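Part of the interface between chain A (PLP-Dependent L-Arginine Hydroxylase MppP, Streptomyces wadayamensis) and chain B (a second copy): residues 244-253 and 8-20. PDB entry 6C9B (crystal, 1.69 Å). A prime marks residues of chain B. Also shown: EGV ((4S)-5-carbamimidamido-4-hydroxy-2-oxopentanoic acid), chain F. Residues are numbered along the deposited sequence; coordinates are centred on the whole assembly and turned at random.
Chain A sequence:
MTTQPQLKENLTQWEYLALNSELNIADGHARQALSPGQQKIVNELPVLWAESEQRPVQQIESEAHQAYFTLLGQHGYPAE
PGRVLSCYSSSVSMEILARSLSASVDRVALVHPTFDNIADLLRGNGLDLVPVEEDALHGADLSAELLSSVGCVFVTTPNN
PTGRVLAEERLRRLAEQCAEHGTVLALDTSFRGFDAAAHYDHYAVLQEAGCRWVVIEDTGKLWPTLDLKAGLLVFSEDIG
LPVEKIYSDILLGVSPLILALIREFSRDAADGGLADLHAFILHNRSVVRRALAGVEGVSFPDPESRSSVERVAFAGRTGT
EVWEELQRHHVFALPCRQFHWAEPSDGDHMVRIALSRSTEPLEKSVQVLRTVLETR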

ATOM      1  N   GLU A 244      -4.526   4.435 -13.742  1.00 18.06           N
ATOM      2  CA  GLU A 244      -3.118   4.823 -13.745  1.00 16.58           C
ATOM      3  C   GLU A 244      -2.884   6.088 -12.935  1.00 16.46           C
ATOM      4  O   GLU A 244      -1.902   6.183 -12.192  1.00 17.12           O
ATOM      5  N   LYS A 245      -3.766   7.079 -13.085  1.00 16.46           N
ATOM      6  CA  LYS A 245      -3.611   8.324 -12.343  1.00 15.14           C
ATOM      7  C   LYS A 245      -3.738   8.083 -10.844  1.00 17.06           C
ATOM      8  O   LYS A 245      -2.896   8.534 -10.064  1.00 16.36           O
ATOM      9  N   ILE A 246      -4.776   7.366 -10.418  1.00 16.15           N
ATOM     10  CA  ILE A 246      -4.954   7.161  -8.985  1.00 15.19           C
ATOM     11  C   ILE A 246      -3.872   6.256  -8.422  1.00 18.62           C
ATOM     12  O   ILE A 246      -3.397   6.468  -7.300  1.00 17.40           O
ATOM     13  N   TYR A 247      -3.406   5.274  -9.197  1.00 15.34           N
ATOM     14  CA  TYR A 247      -2.230   4.515  -8.783  1.00 15.48           C
ATOM     15  C   TYR A 247      -1.055   5.441  -8.469  1.00 17.36           C
ATOM     16  O   TYR A 247      -0.414   5.326  -7.418  1.00 17.03           O
ATOM     17  N   SER A 248      -0.756   6.368  -9.376  1.00 15.87           N
ATOM     18  CA  SER A 248       0.375   7.265  -9.197  1.00 16.85           C
ATOM     19  C   SER A 248       0.164   8.275  -8.062  1.00 15.70           C
ATOM     20  O   SER A 248       1.147   8.776  -7.507  1.00 18.25           O
ATOM     21  N   ASP A 249      -1.075   8.562  -7.684  1.00 15.12           N
ATOM     22  CA  ASP A 249      -1.331   9.336  -6.471  1.00 16.42           C
ATOM     23  C   ASP A 249      -0.950   8.569  -5.209  1.00 17.04           C
ATOM     24  O   ASP A 249      -0.569   9.182  -4.190  1.00 22.19           O
ATOM     25  N   ILE A 250      -1.018   7.247  -5.251  1.00 15.66           N
ATOM     26  CA  ILE A 250      -0.772   6.443  -4.066  1.00 16.77           C
ATOM     27  C   ILE A 250       0.667   5.964  -3.998  1.00 18.78           C
ATOM     28  O   ILE A 250       1.242   5.968  -2.914  1.00 20.62           O
ATOM     29  N   LEU A 251       1.287   5.528  -5.105  1.00 16.67           N
ATOM     30  CA  LEU A 251       2.650   5.010  -4.956  1.00 16.03           C
ATOM     31  C   LEU A 251       3.469   5.121  -6.240  1.00 19.53           C
ATOM     32  O   LEU A 251       2.942   5.180  -7.359  1.00 20.28           O
ATOM     33  N   LEU A 252       4.786   5.159  -6.026  1.00 16.95           N
ATOM     34  CA  LEU A 252       5.801   5.139  -7.074  1.00 18.82           C
ATOM     35  C   LEU A 252       6.036   3.718  -7.576  1.00 23.24           C
ATOM     36  O   LEU A 252       6.507   3.529  -8.706  1.00 26.15           O
ATOM     37  N   GLY A 253       5.724   2.733  -6.762  1.00 18.52           N
ATOM     38  CA  GLY A 253       5.969   1.340  -7.079  1.00 19.36           C
ATOM     39  C   GLY A 253       6.234   0.584  -5.792  1.00 20.44           C
ATOM     40  O   GLY A 253       6.274   1.153  -4.719  1.00 22.66           O
TER
ATOM     41  N   LYS B   8       2.674  14.647 -18.049  1.00 57.54           N
ATOM     42  CA  LYS B   8       3.020  14.161 -16.714  1.00 59.78           C
ATOM     43  C   LYS B   8       2.038  14.805 -15.741  1.00 55.94           C
ATOM     44  O   LYS B   8       2.180  15.976 -15.377  1.00 45.25           O
ATOM     45  N   GLU B   9       1.039  14.024 -15.322  1.00 51.55           N
ATOM     46  CA  GLU B   9      -0.111  14.565 -14.606  1.00 48.40           C
ATOM     47  C   GLU B   9       0.208  14.960 -13.169  1.00 42.34           C
ATOM     48  O   GLU B   9      -0.607  15.639 -12.533  1.00 40.87           O
ATOM     49  N   ASN B  10       1.345  14.532 -12.635  1.00 32.01           N
ATOM     50  CA  ASN B  10       1.700  14.802 -11.247  1.00 28.95           C
ATOM     51  C   ASN B  10       3.187  14.515 -11.091  1.00 30.77           C
ATOM     52  O   ASN B  10       3.836  14.022 -12.017  1.00 31.74           O
ATOM     53  N   LEU B  11       3.737  14.854  -9.915  1.00 37.14           N
ATOM     54  CA  LEU B  11       5.187  14.726  -9.715  1.00 40.02           C
ATOM     55  C   LEU B  11       5.633  13.266  -9.786  1.00 45.90           C
ATOM     56  O   LEU B  11       6.729  12.965 -10.279  1.00 31.88           O
ATOM     57  N   THR B  12       4.803  12.341  -9.299  1.00 40.67           N
ATOM     58  CA  THR B  12       5.165  10.928  -9.337  1.00 48.85           C
ATOM     59  C   THR B  12       5.371  10.452 -10.772  1.00 37.21           C
ATOM     60  O   THR B  12       6.266   9.645 -11.043  1.00 34.06           O
ATOM     61  N   GLN B  13       4.572  10.962 -11.713  1.00 34.56           N
ATOM     62  CA  GLN B  13       4.746  10.564 -13.108  1.00 41.96           C
ATOM     63  C   GLN B  13       6.037  11.124 -13.699  1.00 42.36           C
ATOM     64  O   GLN B  13       6.647  10.476 -14.560  1.00 44.62           O
ATOM     65  N   TRP B  14       6.493  12.292 -13.232  1.00 33.07           N
ATOM     66  CA  TRP B  14       7.853  12.729 -13.564  1.00 32.05           C
ATOM     67  C   TRP B  14       8.891  11.798 -12.955  1.00 36.20           C
ATOM     68  O   TRP B  14       9.956  11.572 -13.547  1.00 34.51           O
ATOM     69  N   GLU B  15       8.608  11.263 -11.764  1.00 30.25           N
ATOM     70  CA  GLU B  15       9.573  10.390 -11.108  1.00 42.49           C
ATOM     71  C   GLU B  15       9.666   9.023 -11.784  1.00 48.93           C
ATOM     72  O   GLU B  15      10.726   8.402 -11.734  1.00 32.50           O
ATOM     73  N   TYR B  16       8.591   8.530 -12.422  1.00 39.08           N
ATOM     74  CA  TYR B  16       8.684   7.251 -13.132  1.00 40.94           C
ATOM     75  C   TYR B  16       9.792   7.286 -14.175  1.00 40.20           C
ATOM     76  O   TYR B  16      10.453   6.269 -14.434  1.00 36.07           O
ATOM     77  N   LEU B  17       9.975   8.444 -14.812  1.00 36.27           N
ATOM     78  CA  LEU B  17      10.905   8.563 -15.930  1.00 51.26           C
ATOM     79  C   LEU B  17      12.345   8.348 -15.493  1.00 51.24           C
ATOM     80  O   LEU B  17      13.201   8.022 -16.330  1.00 37.19           O
ATOM     81  N   ALA B  18      12.619   8.518 -14.199  1.00 42.34           N
ATOM     82  CA  ALA B  18      13.972   8.467 -13.655  1.00 57.17           C
ATOM     83  C   ALA B  18      14.328   7.134 -13.009  1.00 50.78           C
ATOM     84  O   ALA B  18      15.515   6.868 -12.804  1.00 42.00           O
ATOM     85  N   LEU B  19      13.338   6.290 -12.701  1.00 33.88           N
ATOM     86  CA  LEU B  19      13.546   5.169 -11.784  1.00 38.38           C
ATOM     87  C   LEU B  19      14.638   4.220 -12.245  1.00 48.96           C
ATOM     88  O   LEU B  19      15.255   3.541 -11.415  1.00 70.29           O
ATOM     89  N   ASN B  20      14.858   4.117 -13.555  1.00 44.71           N
ATOM     90  CA  ASN B  20      15.769   3.123 -14.102  1.00 50.94           C
ATOM     91  C   ASN B  20      17.046   3.749 -14.647  1.00 53.36           C
ATOM     92  O   ASN B  20      17.823   3.072 -15.332  1.00 40.02           O
TER

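Helix 244-250 of chain A crosses helix 11-16 of chain B nearly at a right angle, with the axes 9.2 Å apart at closest approach. Ser248 points toward chain B. Glu9′, Asn10′, Thr12′, Glu15′ and Leu19′ point toward chain A. Ser248 chi1 is p, and Ser248 OG donates to Lys245 O of its own helix (2.8 Å). Ser248 OG also accepts two bonds from the partner, from Asn10′ ND2 (2.8 Å) and from Gln13′ NE2 (3.2 Å), both close to straight.

Asn10′ (chi1 p) is the N-cap of its helix. Asn10′ OD1 accepts from Gln13′ N (2.9 Å), and its ND2 reaches across the interface. Asn10′ ND2 also makes a weak bond to Asp249 OD1 (3.2 Å). Asp249 OD1 is held in a salt bridge by Lys245 NZ (2.7 Å). Lys245 NZ lies 3.3 Å from Asn10′ ND2, but both are donors and do not bond.

Both ends of the Gln13′ (m, t) amide are bonded. Gln13′ OE1 accepts from Glu9′ N (2.9 Å), and Gln13′ NE2 donates to Glu9′ OE2 (3.1 Å) as well as to Ser248 OG. The Lys245 chain (t, p, t, p) packs its CD 3.5 Å from Glu9′ OE2.

Tyr16′ (chi1 m) donates from OH to Leu251 O (2.9 Å), just after the chain A helix. Tyr16′ OH also meets the edge of the Tyr247 ring, 3.3 Å from Tyr247 CE1. Leu252 (t, p) covers the apolar side: Leu252 CD1 lies 3.7 Å from Tyr16′ CD1 and 3.8 Å from Glu15′ CB, and Leu252 CD2 is 3.8 Å from Leu19′ CD2.

The ligand EGV joins both chains. Thr12′ OG1 (chi1 m) accepts from EGV N01 (2.9 Å) and EGV N04 (3.0 Å). EGV N04 also donates to Asp249 O (3.2 Å), and EGV N05 donates weakly to Ile250 O (3.3 Å). Glu15′ OE2 lies only 2.4 Å from EGV O12, so one acid group probably holds a proton.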

ATOM      1  CB  GLU A 244      -2.625   5.048 -15.180  1.00 23.56           C
ATOM      2  CG  GLU A 244      -2.429   3.766 -15.930  1.00 30.16           C
ATOM      3  CD  GLU A 244      -2.190   3.955 -17.429  1.00 45.30           C
ATOM      4  OE1 GLU A 244      -3.157   4.199 -18.178  1.00 53.64           O
ATOM      5  OE2 GLU A 244      -1.034   3.840 -17.853  1.00 43.40           O
ATOM      6  CB  LYS A 245      -4.638   9.355 -12.817  1.00 18.59           C
ATOM      7  CG  LYS A 245      -4.595  10.677 -12.036  1.00 28.49           C
ATOM      8  CD  LYS A 245      -3.238  11.383 -12.125  1.00 58.91           C
ATOM      9  CE  LYS A 245      -3.309  12.843 -11.598  1.00 73.27           C
ATOM     10  NZ  LYS A 245      -3.192  13.028 -10.104  1.00 52.59           N
ATOM     11  CB  ILE A 246      -6.377   6.642  -8.702  1.00 15.07           C
ATOM     12  CG1 ILE A 246      -7.362   7.753  -9.066  1.00 16.16           C
ATOM     13  CG2 ILE A 246      -6.512   6.222  -7.230  1.00 18.85           C
ATOM     14  CD1 ILE A 246      -8.828   7.325  -8.991  1.00 18.40           C
ATOM     15  CB  TYR A 247      -1.858   3.513  -9.884  1.00 14.30           C
ATOM     16  CG  TYR A 247      -0.553   2.770  -9.640  1.00 14.69           C
ATOM     17  CD1 TYR A 247       0.653   3.320 -10.065  1.00 20.22           C
ATOM     18  CD2 TYR A 247      -0.534   1.560  -8.977  1.00 14.34           C
ATOM     19  CE1 TYR A 247       1.849   2.672  -9.818  1.00 18.18           C
ATOM     20  CE2 TYR A 247       0.672   0.883  -8.742  1.00 17.27           C
ATOM     21  CZ  TYR A 247       1.851   1.465  -9.173  1.00 16.37           C
ATOM     22  OH  TYR A 247       3.047   0.814  -8.932  1.00 17.33           O
ATOM     23  CB  SER A 248       0.673   7.970 -10.524  1.00 21.98           C
ATOM     24  OG  SER A 248      -0.274   8.968 -10.873  1.00 21.97           O
ATOM     25  CB  ASP A 249      -2.803   9.705  -6.391  1.00 16.30           C
ATOM     26  CG  ASP A 249      -3.266  10.685  -7.494  1.00 19.82           C
ATOM     27  OD1 ASP A 249      -2.445  11.400  -8.099  1.00 20.21           O
ATOM     28  OD2 ASP A 249      -4.500  10.746  -7.712  1.00 20.65           O
ATOM     29  CB  ILE A 250      -1.762   5.272  -3.996  1.00 18.14           C
ATOM     30  CG1 ILE A 250      -3.188   5.827  -3.816  1.00 22.18           C
ATOM     31  CG2 ILE A 250      -1.406   4.308  -2.868  1.00 23.80           C
ATOM     32  CD1 ILE A 250      -4.248   4.795  -3.778  1.00 29.26           C
ATOM     33  CB  LEU A 251       2.643   3.553  -4.470  1.00 16.39           C
ATOM     34  CG  LEU A 251       2.153   2.473  -5.441  1.00 17.63           C
ATOM     35  CD1 LEU A 251       2.606   1.118  -4.932  1.00 15.95           C
ATOM     36  CD2 LEU A 251       0.630   2.446  -5.575  1.00 21.69           C
ATOM     37  CB  LEU A 252       7.099   5.717  -6.509  1.00 23.20           C
ATOM     38  CG  LEU A 252       8.328   5.881  -7.410  1.00 37.53           C
ATOM     39  CD1 LEU A 252       8.068   6.834  -8.568  1.00 44.78           C
ATOM     40  CD2 LEU A 252       9.503   6.357  -6.556  1.00 44.75           C
TER
ATOM     41  CB  LYS B   8       4.472  14.476 -16.360  1.00 60.48           C
ATOM     42  CG  LYS B   8       5.460  13.394 -16.806  1.00 60.52           C
ATOM     43  CD  LYS B   8       5.591  13.292 -18.325  1.00 67.56           C
ATOM     44  CE  LYS B   8       6.516  14.371 -18.893  1.00 71.80           C
ATOM     45  NZ  LYS B   8       6.886  14.114 -20.320  1.00 70.10           N
ATOM     46  CB  GLU B   9      -1.245  13.536 -14.608  1.00 51.13           C
ATOM     47  CG  GLU B   9      -1.911  13.341 -15.961  1.00 67.95           C
ATOM     48  CD  GLU B   9      -2.889  12.179 -15.970  1.00 72.11           C
ATOM     49  OE1 GLU B   9      -4.048  12.385 -16.388  1.00 72.57           O
ATOM     50  OE2 GLU B   9      -2.495  11.067 -15.552  1.00 66.79           O
ATOM     51  CB  ASN B  10       0.834  13.974 -10.268  1.00 32.87           C
ATOM     52  CG  ASN B  10       0.968  12.466 -10.484  1.00 39.41           C
ATOM     53  OD1 ASN B  10       2.035  11.978 -10.844  1.00 31.03           O
ATOM     54  ND2 ASN B  10      -0.120  11.727 -10.257  1.00 34.11           N
ATOM     55  CB  LEU B  11       5.613  15.356  -8.373  1.00 24.43           C
ATOM     56  CG  LEU B  11       5.372  16.865  -8.308  1.00 39.58           C
ATOM     57  CD1 LEU B  11       5.507  17.341  -6.888  1.00 52.76           C
ATOM     58  CD2 LEU B  11       6.335  17.591  -9.230  1.00 39.52           C
ATOM     59  CB  THR B  12       4.087  10.110  -8.619  1.00 41.83           C
ATOM     60  OG1 THR B  12       4.024  10.548  -7.254  1.00 34.21           O
ATOM     61  CG2 THR B  12       4.381   8.587  -8.657  1.00 36.84           C
ATOM     62  CB  GLN B  13       3.512  10.977 -13.916  1.00 34.73           C
ATOM     63  CG  GLN B  13       2.268  10.184 -13.472  1.00 34.76           C
ATOM     64  CD  GLN B  13       1.065  10.466 -14.325  1.00 48.74           C
ATOM     65  OE1 GLN B  13       1.189  11.087 -15.371  1.00 34.12           O
ATOM     66  NE2 GLN B  13      -0.113  10.009 -13.888  1.00 51.58           N
ATOM     67  CB  TRP B  14       8.110  14.145 -13.058  1.00 35.02           C
ATOM     68  CG  TRP B  14       7.439  15.217 -13.828  1.00 39.72           C
ATOM     69  CD1 TRP B  14       6.302  15.894 -13.480  1.00 43.20           C
ATOM     70  CD2 TRP B  14       7.873  15.771 -15.075  1.00 40.19           C
ATOM     71  NE1 TRP B  14       6.000  16.830 -14.442  1.00 49.20           N
ATOM     72  CE2 TRP B  14       6.948  16.773 -15.431  1.00 49.87           C
ATOM     73  CE3 TRP B  14       8.952  15.513 -15.924  1.00 42.18           C
ATOM     74  CZ2 TRP B  14       7.070  17.516 -16.605  1.00 43.99           C
ATOM     75  CZ3 TRP B  14       9.071  16.251 -17.086  1.00 47.77           C
ATOM     76  CH2 TRP B  14       8.136  17.241 -17.417  1.00 48.55           C
ATOM     77  CB  GLU B  15       9.231  10.250  -9.621  1.00 36.89           C
ATOM     78  CG  GLU B  15       9.349  11.593  -8.873  1.00 32.15           C
ATOM     79  CD  GLU B  15       8.943  11.534  -7.400  1.00 37.38           C
ATOM     80  OE1 GLU B  15       8.328  10.550  -6.957  1.00 33.96           O
ATOM     81  OE2 GLU B  15       9.269  12.484  -6.669  1.00 32.27           O
ATOM     82  CB  TYR B  16       7.356   6.902 -13.828  1.00 34.42           C
ATOM     83  CG  TYR B  16       6.216   6.587 -12.888  1.00 48.22           C
ATOM     84  CD1 TYR B  16       6.440   5.879 -11.722  1.00 37.89           C
ATOM     85  CD2 TYR B  16       4.913   6.997 -13.170  1.00 49.90           C
ATOM     86  CE1 TYR B  16       5.404   5.579 -10.844  1.00 41.11           C
ATOM     87  CE2 TYR B  16       3.864   6.712 -12.293  1.00 43.40           C
ATOM     88  CZ  TYR B  16       4.119   6.007 -11.127  1.00 43.30           C
ATOM     89  OH  TYR B  16       3.102   5.719 -10.229  1.00 31.26           O
ATOM     90  CB  LEU B  17      10.763   9.945 -16.571  1.00 42.71           C
ATOM     91  CG  LEU B  17       9.390  10.324 -17.133  1.00 41.99           C
ATOM     92  CD1 LEU B  17       9.369  11.803 -17.482  1.00 50.08           C
ATOM     93  CD2 LEU B  17       9.051   9.485 -18.347  1.00 43.18           C
ATOM     94  CB  ALA B  18      14.160   9.569 -12.599  1.00 54.36           C
ATOM     95  CB  LEU B  19      12.256   4.375 -11.618  1.00 36.48           C
ATOM     96  CG  LEU B  19      11.254   4.834 -10.572  1.00 54.53           C
ATOM     97  CD1 LEU B  19      10.099   3.844 -10.565  1.00 46.17           C
ATOM     98  CD2 LEU B  19      11.901   4.929  -9.201  1.00 54.35           C
ATOM     99  CB  ASN B  20      15.039   2.311 -15.171  1.00 50.68           C
ATOM    100  CG  ASN B  20      13.812   1.631 -14.604  1.00 58.40           C
ATOM    101  OD1 ASN B  20      13.935   0.682 -13.836  1.00 39.57           O
ATOM    102  ND2 ASN B  20      12.630   2.146 -14.928  1.00 59.58           N
TER
HETATM  103  C10 EGV F 401       9.182  12.640  -3.239  1.00 27.52           C
HETATM  104  C02 EGV F 401       6.194   8.707  -4.290  1.00 47.89           C
HETATM  105  C03 EGV F 401       3.703   8.875  -4.335  1.00 40.87           C
HETATM  106  C06 EGV F 401       6.699   9.641  -3.208  1.00 51.92           C
HETATM  107  C07 EGV F 401       7.426  10.808  -3.913  1.00 55.20           C
HETATM  108  C09 EGV F 401       7.864  11.939  -2.947  1.00 57.43           C
HETATM  109  N01 EGV F 401       4.970   9.179  -4.920  1.00 39.76           N
HETATM  110  N04 EGV F 401       2.513   9.327  -4.956  1.00 49.30           N
HETATM  111  N05 EGV F 401       3.642   8.209  -3.201  1.00 25.84           N
HETATM  112  O08 EGV F 401       7.575   8.976  -2.391  1.00 51.78           O
HETATM  113  O11 EGV F 401       9.592  13.407  -2.389  1.00 19.59           O
HETATM  114  O12 EGV F 401       9.818  12.440  -4.293  1.00 33.13           O
HETATM  115  O13 EGV F 401       7.196  12.279  -1.976  1.00 49.11           O